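Local coordinates for protein SidF, inhibitor of growth family, member 3 (PDB 4FYE) that probably removes the 3-phosphate from phosphatidylinositol 3,4,5-trisphosphate, acting as a phosphoinositide phosphatase of the bacterium Legionella pneumophila, at residues 31-35 against 73-77. The protein carries 1 engineered substitution. Residues are numbered along the deposited sequence; the frame is centred on the assembly and turned at random.
Sequences AYGYP and QEANN
Tyr34 lays its ring across Gln73 and reaches with its hydroxyl to Glu74, so that one aromatic side chain meets the first turn of helix 71-92 in two ways. The first is a CH-pi contact: CB of Gln73 sits 3.9 Å from the centroid of the Tyr34 ring, only 12° off the ring normal. The second is polar. Tyr34 OH gives its proton to Glu74 OE2 over 2.7 Å, at the ring's edge, meeting the carboxylate on its anti side and somewhat out of its plane. The same hydroxyl accepts from the backbone N of Asp70, and Glu74 OE2, as a carboxylate oxygen can, also takes a bond from Ser715, so both oxygens are gripped twice. A tyrosine suits the place by combining a broad face with a polar end.

The carboxamides of Gln73 and Asn77 serve the loop backbone instead: an amide offers both C=O and N-H, so Gln73 can accept and Asn77 donate. With CG beside its own N (chi1 -58°) and the chain bent again at chi2, Gln73 turns OE1 to the N-H of Tyr34. That N lies 2.9 Å from Gln73 OE1, tilted 31° from the carbonyl plane. Pro35 CD packs against this oxygen at 3.3 Å. One helical turn later, Asn77 ND2 makes a weak bond of 2.9 Å to Tyr32 O, which also accepts a hydrogen bond from Arg38 NH1. Between them Gly33 suits its positive phi, and its lack of a side chain lets both amides come close to the backbone.

Here the loop between helix 9-16 and strand 39-42 is fastened along the start of helix 71-92. Glu74 also touches helix 733-741, Ala75 and Asn76 meet helix 98-119, and the Tyr32 hydroxyl is hydrogen-bonded to the carboxylate of Asp183, just before strand 184-189.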
loop_
_atom_site.group_PDB
_atom_site.type_symbol
_atom_site.label_atom_id
_atom_site.label_comp_id
_atom_site.label_asym_id
_atom_site.label_seq_id
_atom_site.Cartn_x
_atom_site.Cartn_y
_atom_site.Cartn_z
ATOM N N ALA A 31 20.303 2.778 -10.674
ATOM C CA ALA A 31 21.313 2.160 -9.839
ATOM C C ALA A 31 20.771 1.797 -8.475
ATOM O O ALA A 31 20.215 2.624 -7.756
ATOM C CB ALA A 31 22.513 3.060 -9.700
ATOM N N TYR A 32 20.939 0.537 -8.132
ATOM C CA TYR A 32 20.554 0.041 -6.806
ATOM C C TYR A 32 21.696 -0.198 -5.799
ATOM O O TYR A 32 21.420 -0.238 -4.590
ATOM C CB TYR A 32 19.855 -1.259 -7.024
ATOM C CG TYR A 32 18.546 -1.097 -7.664
ATOM C CD1 TYR A 32 17.394 -0.802 -6.876
ATOM C CD2 TYR A 32 18.401 -1.261 -9.040
ATOM C CE1 TYR A 32 16.133 -0.681 -7.460
ATOM C CE2 TYR A 32 17.138 -1.135 -9.633
ATOM C CZ TYR A 32 16.028 -0.853 -8.851
ATOM O OH TYR A 32 14.792 -0.798 -9.444
ATOM N N GLY A 33 22.939 -0.354 -6.300
ATOM C CA GLY A 33 24.146 -0.601 -5.521
ATOM C C GLY A 33 24.108 -1.973 -4.851
ATOM O O GLY A 33 23.303 -2.831 -5.222
ATOM N N TYR A 34 24.943 -2.171 -3.826
ATOM C CA TYR A 34 25.097 -3.475 -3.223
ATOM C C TYR A 34 25.277 -4.574 -4.308
ATOM O O TYR A 34 24.484 -5.527 -4.400
ATOM C CB TYR A 34 23.925 -3.772 -2.267
ATOM C CG TYR A 34 23.643 -2.661 -1.243
ATOM C CD1 TYR A 34 24.241 -2.691 0.060
ATOM C CD2 TYR A 34 22.833 -1.559 -1.565
ATOM C CE1 TYR A 34 24.019 -1.679 0.989
ATOM C CE2 TYR A 34 22.629 -0.526 -0.642
ATOM C CZ TYR A 34 23.196 -0.607 0.640
ATOM O OH TYR A 34 22.961 0.416 1.569
ATOM N N PRO A 35 26.332 -4.458 -5.122
ATOM C CA PRO A 35 26.542 -5.517 -6.130
ATOM C C PRO A 35 26.598 -6.969 -5.535
ATOM O O PRO A 35 27.168 -7.197 -4.486
ATOM C CB PRO A 35 27.858 -5.120 -6.802
ATOM C CG PRO A 35 28.609 -4.293 -5.767
ATOM C CD PRO A 35 27.508 -3.576 -4.975
ATOM N N GLN A 73 27.709 2.783 -0.712
ATOM C CA GLN A 73 26.753 2.325 -1.698
ATOM C C GLN A 73 25.658 3.345 -1.929
ATOM O O GLN A 73 25.331 3.595 -3.069
ATOM C CB GLN A 73 26.154 0.961 -1.357
ATOM C CG GLN A 73 27.192 -0.126 -1.217
ATOM C CD GLN A 73 27.920 -0.348 -2.512
ATOM O OE1 GLN A 73 27.281 -0.560 -3.558
ATOM N NE2 GLN A 73 29.257 -0.261 -2.474
ATOM N N GLU A 74 25.133 3.954 -0.875
ATOM C CA GLU A 74 24.035 4.900 -1.030
ATOM C C GLU A 74 24.546 6.155 -1.732
ATOM O O GLU A 74 23.851 6.748 -2.537
ATOM C CB GLU A 74 23.436 5.289 0.338
ATOM C CG GLU A 74 22.846 4.098 1.111
ATOM C CD GLU A 74 21.613 3.471 0.428
ATOM O OE1 GLU A 74 20.969 4.086 -0.454
ATOM O OE2 GLU A 74 21.288 2.328 0.766
ATOM N N ALA A 75 25.741 6.578 -1.366
ATOM C CA ALA A 75 26.417 7.650 -2.081
ATOM C C ALA A 75 26.556 7.355 -3.570
ATOM O O ALA A 75 26.244 8.219 -4.383
ATOM C CB ALA A 75 27.761 7.910 -1.479
ATOM N N ASN A 76 26.993 6.140 -3.932
ATOM C CA ASN A 76 27.032 5.751 -5.349
ATOM C C ASN A 76 25.672 5.788 -6.005
ATOM O O ASN A 76 25.575 6.304 -7.100
ATOM C CB ASN A 76 27.607 4.378 -5.559
ATOM C CG ASN A 76 29.102 4.305 -5.293
ATOM O OD1 ASN A 76 29.758 5.283 -5.016
ATOM N ND2 ASN A 76 29.614 3.113 -5.311
ATOM N N ASN A 77 24.631 5.265 -5.349
ATOM C CA ASN A 77 23.262 5.328 -5.868
ATOM C C ASN A 77 22.795 6.761 -6.110
ATOM O O ASN A 77 22.306 7.122 -7.166
ATOM C CB ASN A 77 22.289 4.658 -4.897
ATOM C CG ASN A 77 22.495 3.177 -4.847
ATOM O OD1 ASN A 77 23.127 2.616 -5.738
ATOM N ND2 ASN A 77 21.990 2.531 -3.798
#